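PDB 4J3Z: mandelate racemase/muconate lactonizing enzyme from Jannaschia sp., which probably catalyses a reaction begun by abstraction of a proton next to a substrate carboxylate, as its relatives in the enolase superfamily do with the help of magnesium. Local coordinates for residues 118-123 with 323-329; 282-286 with 317-321; 35-40 with 100-105; 54-59 with 94-98. One frame throughout, in Å; residues are numbered along the deposited sequence.

Contact 1. Residues 118-123 with 323-329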
loop_
_atom_site.group_PDB
_atom_site.type_symbol
_atom_site.label_atom_id
_atom_site.label_comp_id
_atom_site.label_asym_id
_atom_site.label_seq_id
_atom_site.Cartn_x
_atom_site.Cartn_y
_atom_site.Cartn_z
ATOM N N LEU D 118 -18.751 27.168 20.195
ATOM C CA LEU D 118 -18.155 26.019 19.525
ATOM C C LEU D 118 -19.005 25.549 18.346
ATOM O O LEU D 118 -18.826 24.433 17.851
ATOM C CB LEU D 118 -17.977 24.865 20.516
ATOM C CG LEU D 118 -17.191 25.027 21.820
ATOM C CD1 LEU D 118 -17.470 23.819 22.702
ATOM C CD2 LEU D 118 -15.693 25.171 21.577
ATOM N N GLY D 119 -19.935 26.383 17.894
ATOM C CA GLY D 119 -20.775 26.015 16.750
ATOM C C GLY D 119 -22.256 25.963 17.081
ATOM O O GLY D 119 -23.078 25.568 16.244
ATOM N N GLY D 120 -22.584 26.353 18.309
ATOM C CA GLY D 120 -23.961 26.433 18.772
ATOM C C GLY D 120 -24.599 25.100 19.115
ATOM O O GLY D 120 -23.918 24.074 19.240
ATOM N N LYS D 121 -25.929 25.144 19.231
ATOM C CA LYS D 121 -26.762 24.035 19.678
ATOM C C LYS D 121 -27.130 23.071 18.546
ATOM O O LYS D 121 -28.235 23.124 18.008
ATOM C CB LYS D 121 -28.040 24.607 20.307
ATOM C CG LYS D 121 -28.795 23.683 21.246
ATOM C CD LYS D 121 -30.228 24.171 21.437
ATOM C CE LYS D 121 -30.347 25.298 22.448
ATOM N NZ LYS D 121 -31.743 25.822 22.535
ATOM N N MET D 122 -26.206 22.184 18.195
ATOM C CA MET D 122 -26.487 21.111 17.246
ATOM C C MET D 122 -27.490 20.132 17.835
ATOM O O MET D 122 -28.551 19.880 17.259
ATOM C CB MET D 122 -25.205 20.358 16.893
ATOM C CG MET D 122 -24.606 20.723 15.547
ATOM S SD MET D 122 -25.600 20.204 14.137
ATOM C CE MET D 122 -25.872 18.467 14.438
ATOM N N ASN D 123 -27.123 19.578 18.985
ATOM C CA ASN D 123 -27.959 18.634 19.701
ATOM C C ASN D 123 -28.697 19.308 20.858
ATOM O O ASN D 123 -28.067 19.837 21.775
ATOM C CB ASN D 123 -27.109 17.461 20.188
ATOM C CG ASN D 123 -26.398 16.751 19.051
ATOM O OD1 ASN D 123 -27.044 16.186 18.168
ATOM N ND2 ASN D 123 -25.064 16.779 19.062
ATOM N N HIS D 323 -20.870 20.272 27.017
ATOM C CA HIS D 323 -20.847 21.429 26.137
ATOM C C HIS D 323 -20.201 21.145 24.787
ATOM O O HIS D 323 -20.720 21.567 23.755
ATOM C CB HIS D 323 -20.149 22.596 26.825
ATOM C CG HIS D 323 -21.005 23.294 27.830
ATOM N ND1 HIS D 323 -21.823 24.350 27.500
ATOM C CD2 HIS D 323 -21.172 23.088 29.157
ATOM C CE1 HIS D 323 -22.455 24.770 28.582
ATOM N NE2 HIS D 323 -22.076 24.022 29.601
ATOM N N LEU D 324 -19.065 20.451 24.788
ATOM C CA LEU D 324 -18.462 19.993 23.537
ATOM C C LEU D 324 -19.412 19.052 22.805
ATOM O O LEU D 324 -19.486 19.064 21.572
ATOM C CB LEU D 324 -17.114 19.315 23.792
ATOM C CG LEU D 324 -16.469 18.459 22.696
ATOM C CD1 LEU D 324 -16.199 19.255 21.437
ATOM C CD2 LEU D 324 -15.186 17.806 23.197
ATOM N N GLY D 325 -20.135 18.241 23.574
ATOM C CA GLY D 325 -21.084 17.276 23.021
ATOM C C GLY D 325 -22.271 17.940 22.354
ATOM O O GLY D 325 -22.824 17.412 21.390
ATOM N N VAL D 326 -22.664 19.104 22.868
ATOM C CA VAL D 326 -23.796 19.841 22.315
ATOM C C VAL D 326 -23.501 20.284 20.887
ATOM O O VAL D 326 -24.395 20.313 20.032
ATOM C CB VAL D 326 -24.148 21.068 23.174
ATOM C CG1 VAL D 326 -25.242 21.896 22.511
ATOM C CG2 VAL D 326 -24.587 20.636 24.562
ATOM N N SER D 327 -22.227 20.591 20.651
ATOM C CA SER D 327 -21.766 21.286 19.463
ATOM C C SER D 327 -21.360 20.402 18.277
ATOM O O SER D 327 -21.176 20.922 17.163
ATOM C CB SER D 327 -20.603 22.191 19.851
ATOM O OG SER D 327 -19.614 21.458 20.554
ATOM N N CYS D 328 -21.222 19.090 18.502
ATOM C CA CYS D 328 -20.710 18.169 17.473
ATOM C C CYS D 328 -21.813 17.353 16.785
ATOM O O CYS D 328 -22.553 16.615 17.454
ATOM C CB CYS D 328 -19.660 17.211 18.050
ATOM S SG CYS D 328 -18.193 17.955 18.817
ATOM N N PRO D 329 -21.930 17.489 15.443
ATOM C CA PRO D 329 -22.837 16.670 14.626
ATOM C C PRO D 329 -22.548 15.178 14.715
ATOM O O PRO D 329 -23.459 14.357 14.525
ATOM C CB PRO D 329 -22.570 17.173 13.202
ATOM C CG PRO D 329 -22.174 18.606 13.401
ATOM C CD PRO D 329 -21.365 18.615 14.673
#

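Contact 2. Residues 282-286 with 317-321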
loop_
_atom_site.group_PDB
_atom_site.type_symbol
_atom_site.label_atom_id
_atom_site.label_comp_id
_atom_site.label_asym_id
_atom_site.label_seq_id
_atom_site.Cartn_x
_atom_site.Cartn_y
_atom_site.Cartn_z
ATOM N N PRO D 282 -11.992 11.120 23.852
ATOM C CA PRO D 282 -11.010 11.839 24.626
ATOM C C PRO D 282 -11.484 12.021 26.059
ATOM O O PRO D 282 -12.693 12.122 26.317
ATOM C CB PRO D 282 -10.911 13.190 23.905
ATOM C CG PRO D 282 -12.208 13.356 23.213
ATOM C CD PRO D 282 -12.679 11.974 22.865
ATOM N N ALA D 283 -10.535 12.025 26.988
ATOM C CA ALA D 283 -10.770 12.604 28.298
ATOM C C ALA D 283 -10.270 14.024 28.137
ATOM O O ALA D 283 -9.072 14.257 27.903
ATOM C CB ALA D 283 -9.994 11.861 29.367
ATOM N N LEU D 284 -11.195 14.973 28.198
ATOM C CA LEU D 284 -10.871 16.366 27.901
ATOM C C LEU D 284 -9.771 16.942 28.786
ATOM O O LEU D 284 -8.988 17.772 28.332
ATOM C CB LEU D 284 -12.130 17.237 27.930
ATOM C CG LEU D 284 -12.786 17.566 26.583
ATOM C CD1 LEU D 284 -12.662 16.446 25.556
ATOM C CD2 LEU D 284 -14.244 17.944 26.770
ATOM N N GLY D 285 -9.701 16.479 30.033
ATOM C CA GLY D 285 -8.686 16.934 30.984
ATOM C C GLY D 285 -7.294 16.391 30.733
ATOM O O GLY D 285 -6.368 16.689 31.485
ATOM N N ARG D 286 -7.158 15.586 29.680
ATOM C CA ARG D 286 -5.878 15.031 29.232
ATOM C C ARG D 286 -5.593 15.397 27.773
ATOM O O ARG D 286 -4.459 15.755 27.426
ATOM C CB ARG D 286 -5.895 13.507 29.391
ATOM C CG ARG D 286 -4.846 12.740 28.591
ATOM C CD ARG D 286 -4.846 11.268 28.956
ATOM N NE ARG D 286 -4.357 11.052 30.315
ATOM C CZ ARG D 286 -4.672 10.008 31.086
ATOM N NH1 ARG D 286 -5.502 9.059 30.652
ATOM N NH2 ARG D 286 -4.162 9.922 32.311
ATOM N N GLU D 317 -14.987 18.298 34.322
ATOM C CA GLU D 317 -14.734 17.606 33.049
ATOM C C GLU D 317 -16.033 17.079 32.415
ATOM O O GLU D 317 -16.152 17.045 31.185
ATOM C CB GLU D 317 -13.726 16.463 33.221
ATOM C CG GLU D 317 -13.269 15.808 31.919
ATOM C CD GLU D 317 -12.338 14.624 32.142
ATOM O OE1 GLU D 317 -12.804 13.587 32.654
ATOM O OE2 GLU D 317 -11.132 14.720 31.798
ATOM N N TRP D 318 -16.985 16.664 33.257
ATOM C CA TRP D 318 -18.317 16.237 32.811
ATOM C C TRP D 318 -19.047 17.358 32.089
ATOM O O TRP D 318 -19.507 17.174 30.960
ATOM C CB TRP D 318 -19.150 15.722 33.991
ATOM C CG TRP D 318 -20.668 15.719 33.779
ATOM C CD1 TRP D 318 -21.590 16.473 34.451
ATOM C CD2 TRP D 318 -21.411 14.927 32.840
ATOM N NE1 TRP D 318 -22.855 16.201 33.991
ATOM C CE2 TRP D 318 -22.776 15.252 33.006
ATOM C CE3 TRP D 318 -21.056 13.977 31.873
ATOM C CZ2 TRP D 318 -23.785 14.661 32.248
ATOM C CZ3 TRP D 318 -22.063 13.386 31.120
ATOM C CH2 TRP D 318 -23.410 13.733 31.311
ATOM N N ALA D 319 -19.145 18.519 32.740
ATOM C CA ALA D 319 -19.715 19.715 32.117
ATOM C C ALA D 319 -19.054 19.976 30.771
ATOM O O ALA D 319 -19.732 19.965 29.749
ATOM C CB ALA D 319 -19.574 20.919 33.031
ATOM N N ALA D 320 -17.730 20.172 30.784
ATOM C CA ALA D 320 -16.925 20.420 29.579
ATOM C C ALA D 320 -17.233 19.443 28.448
ATOM O O ALA D 320 -17.371 19.862 27.300
ATOM C CB ALA D 320 -15.438 20.394 29.920
ATOM N N ASN D 321 -17.336 18.149 28.775
ATOM C CA ASN D 321 -17.831 17.128 27.839
ATOM C C ASN D 321 -19.186 17.494 27.279
ATOM O O ASN D 321 -19.406 17.399 26.073
ATOM C CB ASN D 321 -17.995 15.767 28.527
ATOM C CG ASN D 321 -16.695 15.214 29.054
ATOM O OD1 ASN D 321 -15.611 15.543 28.555
ATOM N ND2 ASN D 321 -16.792 14.362 30.071
HETATM O O HOH W 1 -13.564 14.117 29.161
#

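Contact 3. Residues 35-40 with 100-105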
loop_
_atom_site.group_PDB
_atom_site.type_symbol
_atom_site.label_atom_id
_atom_site.label_comp_id
_atom_site.label_asym_id
_atom_site.label_seq_id
_atom_site.Cartn_x
_atom_site.Cartn_y
_atom_site.Cartn_z
ATOM N N LEU D 35 -13.513 37.778 37.247
ATOM C CA LEU D 35 -14.248 36.593 36.802
ATOM C C LEU D 35 -13.452 35.340 37.133
ATOM O O LEU D 35 -12.221 35.368 37.120
ATOM C CB LEU D 35 -14.541 36.638 35.294
ATOM C CG LEU D 35 -15.323 37.807 34.684
ATOM C CD1 LEU D 35 -15.123 37.814 33.174
ATOM C CD2 LEU D 35 -16.809 37.739 35.027
ATOM N N THR D 36 -14.167 34.248 37.413
ATOM C CA THR D 36 -13.571 32.963 37.765
ATOM C C THR D 36 -14.068 31.852 36.841
ATOM O O THR D 36 -15.256 31.790 36.495
ATOM C CB THR D 36 -13.901 32.545 39.215
ATOM O OG1 THR D 36 -15.317 32.371 39.351
ATOM C CG2 THR D 36 -13.429 33.594 40.233
ATOM N N GLY D 37 -13.156 30.966 36.462
ATOM C CA GLY D 37 -13.497 29.817 35.657
ATOM C C GLY D 37 -13.053 28.537 36.323
ATOM O O GLY D 37 -12.021 28.515 37.001
ATOM N N LEU D 38 -13.839 27.473 36.135
ATOM C CA LEU D 38 -13.478 26.147 36.629
ATOM C C LEU D 38 -12.935 25.259 35.516
ATOM O O LEU D 38 -13.395 25.332 34.376
ATOM C CB LEU D 38 -14.670 25.462 37.308
ATOM C CG LEU D 38 -15.000 25.800 38.769
ATOM C CD1 LEU D 38 -16.192 24.970 39.210
ATOM C CD2 LEU D 38 -13.818 25.554 39.697
ATOM N N GLY D 39 -11.950 24.433 35.858
ATOM C CA GLY D 39 -11.354 23.476 34.929
ATOM C C GLY D 39 -10.889 22.231 35.667
ATOM O O GLY D 39 -10.630 22.278 36.871
ATOM N N GLU D 40 -10.782 21.118 34.945
ATOM C CA GLU D 40 -10.386 19.855 35.546
ATOM C C GLU D 40 -9.257 19.166 34.770
ATOM O O GLU D 40 -9.315 19.033 33.540
ATOM C CB GLU D 40 -11.602 18.935 35.716
ATOM C CG GLU D 40 -11.274 17.565 36.272
ATOM C CD GLU D 40 -12.427 16.905 37.015
ATOM O OE1 GLU D 40 -13.583 17.380 36.940
ATOM O OE2 GLU D 40 -12.157 15.888 37.683
ATOM N N MET D 100 -10.070 24.673 29.958
ATOM C CA MET D 100 -11.492 24.622 30.348
ATOM C C MET D 100 -11.880 25.846 31.183
ATOM O O MET D 100 -12.952 26.432 30.986
ATOM C CB MET D 100 -11.815 23.373 31.162
ATOM C CG MET D 100 -11.578 22.021 30.500
ATOM S SD MET D 100 -12.041 20.792 31.723
ATOM C CE MET D 100 -11.618 19.250 30.922
ATOM N N ALA D 101 -11.000 26.230 32.111
ATOM C CA ALA D 101 -11.236 27.387 32.989
ATOM C C ALA D 101 -11.361 28.682 32.195
ATOM O O ALA D 101 -12.152 29.556 32.554
ATOM C CB ALA D 101 -10.139 27.506 34.045
ATOM N N CYS D 102 -10.581 28.793 31.120
ATOM C CA CYS D 102 -10.680 29.912 30.181
ATOM C C CYS D 102 -12.060 29.982 29.531
ATOM O O CYS D 102 -12.750 30.994 29.676
ATOM C CB CYS D 102 -9.584 29.834 29.113
ATOM S SG CYS D 102 -7.919 30.159 29.746
ATOM N N TRP D 103 -12.472 28.908 28.849
ATOM C CA TRP D 103 -13.809 28.829 28.234
ATOM C C TRP D 103 -14.940 29.165 29.216
ATOM O O TRP D 103 -15.976 29.710 28.820
ATOM C CB TRP D 103 -14.046 27.446 27.625
ATOM C CG TRP D 103 -13.284 27.181 26.365
ATOM C CD1 TRP D 103 -12.240 26.308 26.198
ATOM C CD2 TRP D 103 -13.515 27.781 25.085
ATOM N NE1 TRP D 103 -11.803 26.334 24.887
ATOM C CE2 TRP D 103 -12.563 27.239 24.189
ATOM C CE3 TRP D 103 -14.421 28.741 24.610
ATOM C CZ2 TRP D 103 -12.504 27.616 22.850
ATOM C CZ3 TRP D 103 -14.354 29.118 23.271
ATOM C CH2 TRP D 103 -13.406 28.556 22.412
ATOM N N ASP D 104 -14.744 28.828 30.489
ATOM C CA ASP D 104 -15.690 29.209 31.553
ATOM C C ASP D 104 -15.701 30.728 31.765
ATOM O O ASP D 104 -16.768 31.331 31.872
ATOM C CB ASP D 104 -15.371 28.468 32.859
ATOM C CG ASP D 104 -16.562 28.397 33.810
ATOM O OD1 ASP D 104 -17.725 28.387 33.332
ATOM O OD2 ASP D 104 -16.336 28.351 35.045
ATOM N N ILE D 105 -14.517 31.344 31.794
ATOM C CA ILE D 105 -14.405 32.812 31.909
ATOM C C ILE D 105 -14.917 33.522 30.654
ATOM O O ILE D 105 -15.490 34.602 30.748
ATOM C CB ILE D 105 -12.955 33.272 32.195
ATOM C CG1 ILE D 105 -12.517 32.849 33.599
ATOM C CG2 ILE D 105 -12.814 34.782 32.008
ATOM C CD1 ILE D 105 -11.020 32.869 33.804
#

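Contact 4. Residues 54-59 with 94-98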
loop_
_atom_site.group_PDB
_atom_site.type_symbol
_atom_site.label_atom_id
_atom_site.label_comp_id
_atom_site.label_asym_id
_atom_site.label_seq_id
_atom_site.Cartn_x
_atom_site.Cartn_y
_atom_site.Cartn_z
ATOM N N VAL D 54 3.378 20.915 38.713
ATOM C CA VAL D 54 3.271 20.930 37.249
ATOM C C VAL D 54 2.210 21.939 36.767
ATOM O O VAL D 54 2.478 22.742 35.863
ATOM C CB VAL D 54 2.974 19.528 36.677
ATOM C CG1 VAL D 54 2.387 19.629 35.270
ATOM C CG2 VAL D 54 4.232 18.669 36.675
ATOM N N ILE D 55 1.020 21.897 37.379
ATOM C CA ILE D 55 -0.112 22.753 36.973
ATOM C C ILE D 55 0.192 24.212 37.263
ATOM O O ILE D 55 -0.072 25.082 36.433
ATOM C CB ILE D 55 -1.453 22.342 37.643
ATOM C CG1 ILE D 55 -1.836 20.907 37.279
ATOM C CG2 ILE D 55 -2.577 23.271 37.215
ATOM C CD1 ILE D 55 -2.663 20.179 38.335
ATOM N N HIS D 56 0.759 24.487 38.434
ATOM C CA HIS D 56 1.232 25.849 38.729
ATOM C C HIS D 56 2.352 26.301 37.782
ATOM O O HIS D 56 2.443 27.481 37.457
ATOM C CB HIS D 56 1.689 25.976 40.183
ATOM C CG HIS D 56 0.642 26.523 41.105
ATOM N ND1 HIS D 56 0.001 25.748 42.048
ATOM C CD2 HIS D 56 0.103 27.761 41.206
ATOM C CE1 HIS D 56 -0.872 26.490 42.707
ATOM N NE2 HIS D 56 -0.828 27.717 42.216
ATOM N N ASP D 57 3.194 25.368 37.346
ATOM C CA ASP D 57 4.269 25.675 36.386
ATOM C C ASP D 57 3.694 26.114 35.035
ATOM O O ASP D 57 4.080 27.165 34.520
ATOM C CB ASP D 57 5.209 24.471 36.224
ATOM C CG ASP D 57 6.560 24.841 35.629
ATOM O OD1 ASP D 57 6.608 25.239 34.442
ATOM O OD2 ASP D 57 7.584 24.709 36.345
ATOM N N VAL D 58 2.760 25.320 34.491
ATOM C CA VAL D 58 2.157 25.554 33.162
ATOM C C VAL D 58 1.407 26.891 33.091
ATOM O O VAL D 58 1.547 27.648 32.122
ATOM C CB VAL D 58 1.228 24.374 32.743
ATOM C CG1 VAL D 58 0.401 24.701 31.503
ATOM C CG2 VAL D 58 2.033 23.092 32.517
ATOM N N PHE D 59 0.628 27.181 34.130
ATOM C CA PHE D 59 -0.131 28.424 34.236
ATOM C C PHE D 59 0.791 29.643 34.291
ATOM O O PHE D 59 0.654 30.577 33.489
ATOM C CB PHE D 59 -1.045 28.352 35.469
ATOM C CG PHE D 59 -1.752 29.642 35.797
ATOM C CD1 PHE D 59 -2.896 30.027 35.100
ATOM C CD2 PHE D 59 -1.280 30.466 36.818
ATOM C CE1 PHE D 59 -3.551 31.208 35.407
ATOM C CE2 PHE D 59 -1.927 31.653 37.129
ATOM C CZ PHE D 59 -3.064 32.025 36.424
ATOM N N ALA D 94 -2.300 19.009 32.210
ATOM C CA ALA D 94 -2.343 20.177 33.086
ATOM C C ALA D 94 -2.966 21.376 32.353
ATOM O O ALA D 94 -3.862 22.040 32.882
ATOM C CB ALA D 94 -0.946 20.512 33.593
ATOM N N PHE D 95 -2.508 21.628 31.130
ATOM C CA PHE D 95 -3.055 22.695 30.295
ATOM C C PHE D 95 -4.569 22.600 30.098
ATOM O O PHE D 95 -5.264 23.623 30.099
ATOM C CB PHE D 95 -2.366 22.732 28.920
ATOM C CG PHE D 95 -2.991 23.708 27.965
ATOM C CD1 PHE D 95 -2.687 25.064 28.039
ATOM C CD2 PHE D 95 -3.916 23.277 27.013
ATOM C CE1 PHE D 95 -3.289 25.968 27.178
ATOM C CE2 PHE D 95 -4.517 24.177 26.153
ATOM C CZ PHE D 95 -4.211 25.523 26.240
ATOM N N SER D 96 -5.067 21.378 29.904
ATOM C CA SER D 96 -6.469 21.154 29.569
ATOM C C SER D 96 -7.374 21.700 30.654
ATOM O O SER D 96 -8.320 22.447 30.369
ATOM C CB SER D 96 -6.743 19.668 29.355
ATOM O OG SER D 96 -5.692 19.059 28.631
ATOM N N GLY D 97 -7.079 21.329 31.900
ATOM C CA GLY D 97 -7.798 21.851 33.054
ATOM C C GLY D 97 -7.927 23.354 32.975
ATOM O O GLY D 97 -9.032 23.900 33.038
ATOM N N LEU D 98 -6.788 24.016 32.795
ATOM C CA LEU D 98 -6.720 25.476 32.726
ATOM C C LEU D 98 -7.451 26.053 31.511
ATOM O O LEU D 98 -8.152 27.069 31.638
ATOM C CB LEU D 98 -5.263 25.935 32.760
ATOM C CG LEU D 98 -4.373 25.244 33.806
ATOM C CD1 LEU D 98 -2.908 25.567 33.541
ATOM C CD2 LEU D 98 -4.769 25.611 35.237
#

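Contact 1. Residues 118-123 with 323-329
Asn123 carries its CG opposite the carbonyl carbon (chi1 -58°), which turns the side-chain amide back over the last turn of helix 315-327, while Met122 folds twice, at chi2 and chi3, to lay its methyl on Pro329. The amide nitrogen serves two carbonyls, both close to its own plane. Asn123 ND2 meets Gly325 O at 3.3 Å, almost in line with the C=O bond, and Cys328 O at 3.0 Å, where the donor stands above the carbonyl plane and the hydrogen bond is bent to 134°. The backbone adds a third bond, Asn123 N giving a nearly straight one (176°) to Val326 O at 3.0 Å, so one residue satisfies three carbonyls. A leucine here would probably leave Gly325 O and Cys328 O without this shared donor, with the backbone bond to Val326 O alone holding this residue to the helix. Met122 crosses Pro329 at about a right angle, CE resting 3.5 Å from Pro329 CA. Leu118 CD1 packs 3.8 Å from Ser327 OG, a hydroxyl that donates a hydrogen bond to Leu324 O. Asn70 of one neighbouring subunit accepts a hydrogen bond from Lys121 N, and Arg176 of another donates to Met122 O. The loop leads from helix 89-109 to barrel strand 125-131. Helix 290-302 flanks it through Ile290 and Lys294, the latter bonded to Leu118 O.

Contact 2. Residues 282-286 with 317-321
The carboxylate of Glu317 has one face turned to the Ala283-Leu284 backbone, with Leu284 N 4.1 Å from Glu317 CD and Ala283 CB on the same side. Its oxygen OE2 points forward and takes the hydrogen bond of Gly285 N at 2.9 Å, on the anti lone pair, away from OE1. Glu317 reaches that far because its chain is fully stretched (chi1 -172°, chi2 -176°). A side chain at Gly285 would run into this oxygen, so the glycine lets the carboxylate come close. The second flat group, the amide of Asn321, presents its oxygen end to the same turn, though modelled so close to Glu317 O that its exact position is less certain. A water joins them, accepting from Leu284 N at 2.7 Å and donating to Asn321 OD1 at 2.6 Å. Leu284 and Asn321 lie alongside each other, running opposite ways, and Leu284 CD2 packs 4.2 Å from Ala320 CB. The contact ties the short helix 284-287 to helix 315-327 through one direct and one water-mediated polar link. Met100 of helix 89-109 packs against Leu284, Glu317 and Ala320, Tyr42 and His310 lie against Ala283, and Trp318 leaves the other way, toward strand 334-336.

Contact 3. Residues 35-40 with 100-105
Asp104, Met100 and Ile105 spread from helix 100-105 in three directions against strand 36-40. The Asp104 carboxylate rises beside the strand, with OD2 accepting from Leu38 N at 2.9 Å on its anti side and OD1 held by Leu365 N. Putting an alanine in its place is likely to leave both of those backbone N-H groups without their acceptor, since each depends on a different carboxylate oxygen. Met100 lies outstretched toward Glu40, where Glu40 N makes a weak, nearly straight hydrogen bond to Met100 SD at 3.5 Å. Ile105 splits its branches: CG1 rests 3.5 Å from Gly37 N, while CG2 meets Leu35 CD1 at 4.0 Å, the two side chains crossing at a slant. Between these arms the backbones almost touch: the local axes of strand 36-40 and helix 100-105 pass 5.7 Å apart, roughly antiparallel at 149°. Gly37 makes this possible, because a CB there would collide with Ala101 O; instead its CA-H points at that oxygen, Gly37 CA to Ala101 O being 3.4 Å. Strand 36-41 is the edge strand of the three-stranded antiparallel sheet within this chain, paired with 24-31. Helix 315-327 reaches the same strand through Val316, which packs on Leu38 and Glu40, and the Glu40 carboxylate accepts from Gly314 N.

Contact 4. Residues 54-59 with 94-98
Val54, Ile55, Val58 and Phe59 meet Ala94, Phe95 and Leu98 where two helices of the N-terminal capping domain cross, the alpha/beta domain that in the enolase superfamily pairs a three-stranded antiparallel sheet with a group of helices. The local axes pass 9.4 Å apart at a crossing angle of -66°. Every contact across the interface is apolar. Its first group surrounds the small Ala94: Val54 CG1 and Ile55 CG1 are each 3.8 Å from Ala94 CB, and Val58 CG2 lies 4.1 Å from the same Ala94 CB. With so short a side chain here, Ile55 CA and Ala94 CA come within 5.2 Å. The second group gathers about Val58 CG1, placed opposite the backbone N (chi1 170°), so that it points across to Phe95 and Leu98. The polar side chain of Asp57 takes no part in the interface: it forms a salt bridge with Arg61 and takes a hydrogen bond from Gly47 N of a neighbouring subunit, whose Val46 packs on Val54 and Val58. Sheet residues Leu7 and Val27 back the interface on Leu98, and Phe95 turns to helix 71-80 and stacks with Phe92. Leu98 forks, its CD2 touching Ile55 CG2 at 3.8 Å and its CD1 lying between Val58 CG1 and Phe59 CB, 3.9 Å from the latter.

How the contacts relate
Helix 315-327 serves contacts 1 and 2, and helix 89-109 serves contacts 3 and 4, so these two helices link all four. Contacts 1 and 2 have centres about 14 Å apart and join where Leu324 CD2 meets Leu284 CD2 at 3.7 Å. Contacts 2 and 3, centres about 13 Å apart, bring the barrel and capping domains together: Met100 CE lies 3.5 Å from Gly285 N, and Glu317 N probably donates to Glu40 OE1 at 3.1 Å. Contact 4 reaches contact 2 through Ser96 beside Leu284 and Gly285, but stays about 11 Å, nearest atoms, from contact 1. In enolase-superfamily relatives the active site lies between these same two domains.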